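Local coordinates for protein beta-N-acetylhexosaminidase (Arthrobacter aurescens, PDB 3RCN) that probably hydrolyses terminal non-reducing N-acetyl-D-hexosamine residues from N-acetyl-beta-D-hexosaminides, as a member of glycosyl hydrolase family 20, at residues A[429-434]-A[475-480]; A[404-409]-A[450-455]. All blocks are in the same frame, centred on the assembly; numbering follows the deposited sequence.

Following the chain from the N terminus, the segments come in the order 404-409, 429-434, 450-455, 475-480, so the two contacts alternate and their loops cross. Interaction 2 closes the first loop, returning residues 450-455 of strand 449-456 to the irregular 404-409 that follows strand 397-400. Interaction 1 opens within that loop, on the short helix 428-432, and closes beyond it on helix 474-483. Their centres lie 10 Å apart and they touch directly: Phe434 packs on Lys405 and Leu406, Val431 on Lys405, and Ile478 on Leu408. Together they tie a barrel strand, the loop beside it and two helices of the catalytic domain.

Interaction 1: residues A[429-434]-A[475-480]; sequences QAVYEF and LSAISE
Tyr432, near the end of helix 428-432, reaches across to helix 474-483 and donates a hydrogen bond from OH to Glu480 OE2 at 2.7 Å. The acceptor oxygen lies at the edge of the phenol ring, in its plane, and is met on its anti side, 20° out of the carboxylate plane. Ring and carboxylate are turned 61° against each other. One ring atom back from the phenol carbon, Tyr432 CE1 is 4.0 Å from Glu480 CG, the two side chains crossing at a slant. Nearer the backbone, Tyr432 CD1 rests 3.8 Å from Ala477 CB, where the two helices come close: the CA atoms of Tyr432 and Ala477 are 5.3 Å apart. Val431, one residue earlier, also reaches Ala477, with Val431 CG1 4.3 Å from Ala477 CB.

Tyr432 CG stands anti to the backbone N (chi1 -178°), which sets the direction in which the ring leaves the helix; Glu480 CG is likewise anti, and its chain bends at chi2. Farther out, Phe494 of helix 491-508 stacks on the Tyr432 ring and Arg489 makes a cation-pi contact with it. Arg497 forms a salt bridge with Glu480 OE2, and Ala13 N hydrogen-bonds to OE1, so both carboxylate oxygens have partners. The short helix 428-432 is thus packed on helix 474-483 within the catalytic domain, away from the predicted proton donor.

A buried acid held by an arginine, a phenol and a backbone N-H would probably stay ionised, its negative charge balanced by the guanidinium of Arg497 and further stabilised by the O-H and N-H donors, with apolar contact at Ala477 beside it.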
# COMPACT_ATOMS: atom_id res chain seq x y z
N GLN A 429 -25.47 -11.34 3.94
CA GLN A 429 -26.23 -12.58 3.88
C GLN A 429 -26.81 -12.79 2.48
O GLN A 429 -26.74 -13.89 1.93
CB GLN A 429 -27.32 -12.58 4.95
CG GLN A 429 -28.20 -13.82 4.98
CD GLN A 429 -29.33 -13.69 5.99
OE1 GLN A 429 -30.11 -14.62 6.18
NE2 GLN A 429 -29.42 -12.54 6.65
N ALA A 430 -27.37 -11.73 1.90
CA ALA A 430 -27.94 -11.82 0.57
C ALA A 430 -26.91 -12.35 -0.43
O ALA A 430 -27.18 -13.27 -1.20
CB ALA A 430 -28.47 -10.46 0.13
N VAL A 431 -25.72 -11.76 -0.39
CA VAL A 431 -24.63 -12.12 -1.27
C VAL A 431 -24.16 -13.56 -1.02
O VAL A 431 -23.65 -14.22 -1.93
CB VAL A 431 -23.46 -11.13 -1.08
CG1 VAL A 431 -22.11 -11.83 -1.12
CG2 VAL A 431 -23.54 -10.01 -2.09
N TYR A 432 -24.31 -14.04 0.21
CA TYR A 432 -23.83 -15.37 0.56
C TYR A 432 -24.80 -16.42 0.07
O TYR A 432 -24.42 -17.58 -0.13
CB TYR A 432 -23.66 -15.53 2.06
CG TYR A 432 -23.11 -16.89 2.48
CD1 TYR A 432 -21.79 -17.24 2.20
CD2 TYR A 432 -23.90 -17.81 3.17
CE1 TYR A 432 -21.27 -18.47 2.59
CE2 TYR A 432 -23.39 -19.04 3.56
CZ TYR A 432 -22.08 -19.36 3.26
OH TYR A 432 -21.56 -20.58 3.64
N GLU A 433 -26.04 -16.02 -0.11
CA GLU A 433 -27.09 -16.92 -0.56
C GLU A 433 -27.33 -16.88 -2.08
O GLU A 433 -28.20 -17.55 -2.58
CB GLU A 433 -28.35 -16.66 0.25
CG GLU A 433 -28.14 -16.97 1.75
CD GLU A 433 -29.40 -16.84 2.58
OE1 GLU A 433 -30.42 -16.32 2.05
OE2 GLU A 433 -29.38 -17.26 3.76
N PHE A 434 -26.52 -16.10 -2.79
CA PHE A 434 -26.59 -15.98 -4.25
C PHE A 434 -26.31 -17.25 -5.06
O PHE A 434 -25.48 -18.07 -4.68
CB PHE A 434 -25.63 -14.89 -4.73
CG PHE A 434 -25.26 -14.99 -6.19
CD1 PHE A 434 -26.04 -14.36 -7.16
CD2 PHE A 434 -24.14 -15.72 -6.59
CE1 PHE A 434 -25.69 -14.46 -8.51
CE2 PHE A 434 -23.80 -15.83 -7.94
CZ PHE A 434 -24.57 -15.20 -8.90
N LEU A 475 -16.93 -9.72 -0.12
CA LEU A 475 -16.07 -10.50 -1.00
C LEU A 475 -15.57 -11.81 -0.35
O LEU A 475 -15.19 -12.76 -1.04
CB LEU A 475 -14.88 -9.64 -1.44
CG LEU A 475 -14.07 -10.17 -2.62
CD1 LEU A 475 -15.01 -10.62 -3.73
CD2 LEU A 475 -13.10 -9.11 -3.13
N SER A 476 -15.57 -11.87 0.98
CA SER A 476 -15.20 -13.10 1.67
C SER A 476 -16.29 -14.15 1.51
O SER A 476 -16.01 -15.32 1.25
CB SER A 476 -14.93 -12.85 3.15
OG SER A 476 -13.84 -11.97 3.33
N ALA A 477 -17.54 -13.72 1.69
CA ALA A 477 -18.69 -14.59 1.50
C ALA A 477 -18.82 -15.05 0.03
O ALA A 477 -19.08 -16.22 -0.26
CB ALA A 477 -19.95 -13.89 1.96
N ILE A 478 -18.61 -14.10 -0.88
CA ILE A 478 -18.58 -14.38 -2.30
C ILE A 478 -17.49 -15.40 -2.67
O ILE A 478 -17.73 -16.30 -3.46
CB ILE A 478 -18.43 -13.07 -3.11
CG1 ILE A 478 -19.78 -12.35 -3.18
CG2 ILE A 478 -17.95 -13.34 -4.51
CD1 ILE A 478 -19.68 -10.85 -3.26
N SER A 479 -16.30 -15.27 -2.09
CA SER A 479 -15.23 -16.21 -2.41
C SER A 479 -15.65 -17.64 -2.07
O SER A 479 -15.23 -18.58 -2.73
CB SER A 479 -13.91 -15.86 -1.70
OG SER A 479 -13.93 -16.19 -0.32
N GLU A 480 -16.48 -17.78 -1.03
CA GLU A 480 -16.98 -19.10 -0.64
C GLU A 480 -18.02 -19.61 -1.63
O GLU A 480 -18.01 -20.77 -2.04
CB GLU A 480 -17.56 -19.07 0.78
CG GLU A 480 -18.06 -20.43 1.24
CD GLU A 480 -17.91 -20.67 2.74
OE1 GLU A 480 -16.78 -20.56 3.25
OE2 GLU A 480 -18.93 -20.99 3.39

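Interaction 2: residues A[404-409]-A[450-455]; sequences HKLYLD and LGAQAN
A single parallel beta bridge joins Tyr407, in the loop after strand 397-400, to Asn455 near the C-terminal end of barrel strand 449-456. Two nearly straight backbone bonds flank the tyrosine: Asn455 N to Leu406 O at 3.1 Å, and Leu408 N to Asn455 O at 2.8 Å. The side chains of Tyr407 and Asn455 lie side by side, pointing the same way, with ring and amide planes 46° apart; in keeping with this, both have CG anti to the carbonyl carbon (chi1 -80° and -62°). Asn455 ND2 comes obliquely to the ring, and Asn455 CB lies 3.9 Å from Tyr407 CE1. At the other end of the amide, Gln453 NE2 donates to a lone pair of Asn455 OD1 at 2.8 Å, which fixes the flip of the group; Gln453 OE1 in turn bonds to Tyr140 OH. Leucines complete the contact: Leu406 CD1 packs 4.3 Å from Ala452 CB, and Leu408 CD1 3.9 Å from Ala454 CB. Beyond the bridge, Tyr407 meets Trp457 and Trp382. An alanine in place of Tyr407 would probably open a gap beside the Asn455 amide and lose the ring contact with Trp457. The Tyr407 side chain lies about 7 Å from that of Glu316, the predicted proton donor, consistent with the active-site end of a TIM barrel, where loops following the strands surround the catalytic pocket.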
# COMPACT_ATOMS: atom_id res chain seq x y z
N HIS A 404 -27.82 -6.76 -9.58
CA HIS A 404 -28.61 -6.68 -8.36
C HIS A 404 -28.14 -7.65 -7.28
O HIS A 404 -28.78 -7.79 -6.23
CB HIS A 404 -30.11 -6.81 -8.63
CG HIS A 404 -30.48 -8.06 -9.36
ND1 HIS A 404 -30.15 -8.29 -10.67
CD2 HIS A 404 -31.18 -9.15 -8.95
CE1 HIS A 404 -30.61 -9.47 -11.05
NE2 HIS A 404 -31.24 -10.01 -10.02
N LYS A 405 -27.04 -8.34 -7.55
CA LYS A 405 -26.47 -9.31 -6.62
C LYS A 405 -25.01 -9.00 -6.28
O LYS A 405 -24.65 -8.83 -5.13
CB LYS A 405 -26.55 -10.73 -7.21
CG LYS A 405 -27.97 -11.24 -7.45
CD LYS A 405 -28.79 -11.20 -6.17
CE LYS A 405 -30.10 -11.92 -6.35
NZ LYS A 405 -30.82 -11.45 -7.56
N LEU A 406 -24.18 -9.03 -7.31
CA LEU A 406 -22.72 -8.98 -7.22
C LEU A 406 -22.01 -7.63 -7.37
O LEU A 406 -20.79 -7.61 -7.61
CB LEU A 406 -22.10 -10.05 -8.11
CG LEU A 406 -22.52 -11.47 -7.69
CD1 LEU A 406 -21.68 -12.51 -8.41
CD2 LEU A 406 -22.39 -11.63 -6.19
N TYR A 407 -22.74 -6.52 -7.39
CA TYR A 407 -22.08 -5.21 -7.50
C TYR A 407 -21.75 -4.63 -6.13
O TYR A 407 -22.64 -4.31 -5.33
CB TYR A 407 -22.92 -4.21 -8.32
CG TYR A 407 -22.81 -4.40 -9.83
CD1 TYR A 407 -22.36 -5.60 -10.37
CD2 TYR A 407 -23.12 -3.37 -10.71
CE1 TYR A 407 -22.24 -5.77 -11.73
CE2 TYR A 407 -23.00 -3.54 -12.09
CZ TYR A 407 -22.57 -4.75 -12.58
OH TYR A 407 -22.44 -4.94 -13.94
N LEU A 408 -20.45 -4.50 -5.85
CA LEU A 408 -19.99 -4.19 -4.51
C LEU A 408 -19.87 -2.69 -4.21
O LEU A 408 -19.59 -2.30 -3.08
CB LEU A 408 -18.66 -4.89 -4.23
CG LEU A 408 -18.67 -6.42 -4.33
CD1 LEU A 408 -17.28 -7.01 -4.06
CD2 LEU A 408 -19.71 -7.00 -3.38
N ASP A 409 -20.05 -1.86 -5.22
CA ASP A 409 -20.18 -0.43 -4.99
C ASP A 409 -21.54 -0.12 -4.35
O ASP A 409 -21.76 0.97 -3.85
CB ASP A 409 -19.96 0.38 -6.29
CG ASP A 409 -20.87 -0.07 -7.44
OD1 ASP A 409 -21.44 0.82 -8.11
OD2 ASP A 409 -21.00 -1.30 -7.70
N LEU A 450 -18.68 -20.51 -17.22
CA LEU A 450 -17.34 -20.56 -16.69
C LEU A 450 -17.30 -20.31 -15.18
O LEU A 450 -16.47 -20.87 -14.47
CB LEU A 450 -16.47 -19.54 -17.41
CG LEU A 450 -16.42 -19.71 -18.92
CD1 LEU A 450 -15.29 -18.88 -19.49
CD2 LEU A 450 -16.24 -21.18 -19.22
N GLY A 451 -18.20 -19.45 -14.71
CA GLY A 451 -18.19 -19.01 -13.33
C GLY A 451 -18.88 -17.67 -13.10
O GLY A 451 -19.80 -17.28 -13.83
N ALA A 452 -18.44 -16.99 -12.05
CA ALA A 452 -19.04 -15.72 -11.64
C ALA A 452 -17.99 -14.67 -11.29
O ALA A 452 -16.80 -14.97 -11.22
CB ALA A 452 -20.01 -15.93 -10.46
N GLN A 453 -18.43 -13.43 -11.13
CA GLN A 453 -17.52 -12.34 -10.84
C GLN A 453 -18.21 -11.24 -10.04
O GLN A 453 -19.38 -10.93 -10.27
CB GLN A 453 -16.97 -11.83 -12.16
CG GLN A 453 -16.28 -10.50 -12.14
CD GLN A 453 -15.89 -10.09 -13.55
OE1 GLN A 453 -15.19 -10.83 -14.25
NE2 GLN A 453 -16.36 -8.92 -13.99
N ALA A 454 -17.49 -10.64 -9.10
CA ALA A 454 -18.01 -9.49 -8.36
C ALA A 454 -17.35 -8.22 -8.90
O ALA A 454 -16.14 -8.20 -9.15
CB ALA A 454 -17.75 -9.65 -6.87
N ASN A 455 -18.15 -7.17 -9.08
CA ASN A 455 -17.64 -5.92 -9.65
C ASN A 455 -17.62 -4.79 -8.62
O ASN A 455 -18.60 -4.55 -7.92
CB ASN A 455 -18.47 -5.49 -10.86
CG ASN A 455 -18.41 -6.50 -12.00
OD1 ASN A 455 -17.49 -7.31 -12.06
ND2 ASN A 455 -19.38 -6.45 -12.90